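Local coordinates for scyllo-inositol 2-dehydrogenase (NADP(+)) IolW (Bacillus subtilis subsp. subtilis, PDB 3GDO) that catalyses the reversible NADPH-dependent reduction of scyllo-inosose to scyllo-inositol and cannot use NADH in place of NADPH, at the interface of chains A and B. Residues are numbered along the deposited sequence; one frame, centred on the assembly and turned at random. Chains: chain A/B, Uncharacterized oxidoreductase yvaA.

The interface of chains A and B. Residues chain A 220-221, 223; chain B 199, 201, 203, 212.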
# COMPACT_ATOMS: atom_id res chain seq x y z
N GLY A 220 8.72 -0.30 -14.83
CA GLY A 220 8.34 -1.38 -15.77
C GLY A 220 7.64 -2.49 -14.99
O GLY A 220 6.56 -2.27 -14.41
N LYS A 221 8.25 -3.67 -14.96
CA LYS A 221 7.72 -4.79 -14.21
C LYS A 221 7.77 -4.52 -12.68
O LYS A 221 6.81 -4.81 -11.95
CB LYS A 221 8.49 -6.06 -14.59
CG LYS A 221 8.14 -7.28 -13.76
CD LYS A 221 9.12 -8.41 -14.04
CE LYS A 221 9.01 -9.47 -12.96
NZ LYS A 221 9.11 -10.83 -13.54
N GLN A 223 7.41 -2.23 -9.52
CA GLN A 223 6.67 -1.07 -9.07
C GLN A 223 7.10 -0.75 -7.64
O GLN A 223 7.06 -1.62 -6.77
CB GLN A 223 5.15 -1.38 -9.16
CG GLN A 223 4.66 -1.59 -10.65
CD GLN A 223 4.72 -0.31 -11.44
OE1 GLN A 223 4.12 0.69 -11.04
NE2 GLN A 223 5.48 -0.31 -12.56
N ASN B 199 -2.95 1.73 -12.07
CA ASN B 199 -2.02 1.02 -12.93
C ASN B 199 -2.51 -0.42 -13.01
O ASN B 199 -2.73 -1.10 -11.98
CB ASN B 199 -0.59 1.13 -12.39
CG ASN B 199 0.45 0.47 -13.30
OD1 ASN B 199 0.35 0.55 -14.54
ND2 ASN B 199 1.43 -0.22 -12.70
N MET B 201 -1.73 -4.00 -15.12
CA MET B 201 -0.70 -4.61 -15.95
C MET B 201 -0.58 -6.10 -15.75
O MET B 201 -1.22 -6.72 -14.86
CB MET B 201 0.69 -3.92 -15.77
CG MET B 201 1.47 -4.24 -14.44
SD MET B 201 3.16 -3.51 -14.20
CE MET B 201 2.98 -1.89 -14.75
N GLN B 203 2.53 -8.33 -14.90
CA GLN B 203 3.89 -8.53 -14.43
C GLN B 203 4.57 -9.80 -14.90
O GLN B 203 5.78 -9.83 -15.08
CB GLN B 203 3.92 -8.53 -12.91
CG GLN B 203 4.36 -7.22 -12.36
CD GLN B 203 4.34 -7.17 -10.85
OE1 GLN B 203 3.66 -7.97 -10.18
NE2 GLN B 203 5.07 -6.22 -10.31
N TYR B 212 -1.77 -7.80 -12.23
CA TYR B 212 -1.39 -6.78 -11.28
C TYR B 212 -2.31 -5.57 -11.42
O TYR B 212 -2.55 -5.06 -12.53
CB TYR B 212 0.08 -6.38 -11.52
CG TYR B 212 0.55 -5.24 -10.67
CD1 TYR B 212 1.34 -5.47 -9.53
CD2 TYR B 212 0.19 -3.92 -10.97
CE1 TYR B 212 1.77 -4.41 -8.72
CE2 TYR B 212 0.56 -2.87 -10.17
CZ TYR B 212 1.35 -3.12 -9.03
OH TYR B 212 1.76 -2.06 -8.29
O HOH W 1 1.63 0.27 -9.69
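The turn of chain A at A:Gly220 and A:Lys221, between strands 212-219 and 222-228, and the start of the latter strand at A:Gln223 meet the face of the chain B sheet formed by strands 195-201 and 212-219, together with the loop residue B:Gln203. The patch belongs to a two-fold symmetric interface between C-terminal alpha/beta domains of this Gfo/Idh/MocA enzyme, probably its dimer contact, and illustrates how a turn of one subunit can be held against the sheet of the other through amides, a backbone carbonyl and bound water. B:Gln203, extended beyond CG, gives its amide NE2 to the backbone O of A:Lys221 at 2.8 Å; the bond is nearly straight (167° at H) and the acceptor lies in the plane of the amide. The aliphatic stem of A:Lys221 crosses B:Gln203 at about a right angle, CG to CG 4.0 Å. Next to it, A:Gln223 bends at chi2 (-67°), bringing its NE2 back to the O of A:Gly220 at 2.9 Å, which ties turn to strand and fixes which way the amide faces. The methyl CE of B:Met201 comes from the opposite direction and rests against both ends of this bond, 3.7 Å from NE2 of A:Gln223 and 3.6 Å from the O of A:Gly220. The A:Gln223 stem lies by the hydroxyl end of B:Tyr212, CB 3.6 Å from OH, with amide and ring planes 66° apart. An alanine in place of A:Gln223 would remove the amide, and would probably leave the A:Gly220 carbonyl without this donor, the water without OE1 and the B:Met201 methyl less well covered. That water links OE1 of A:Gln223 to ND2 of B:Asn199, and its O lies 2.7 Å from the phenol OH of B:Tyr212.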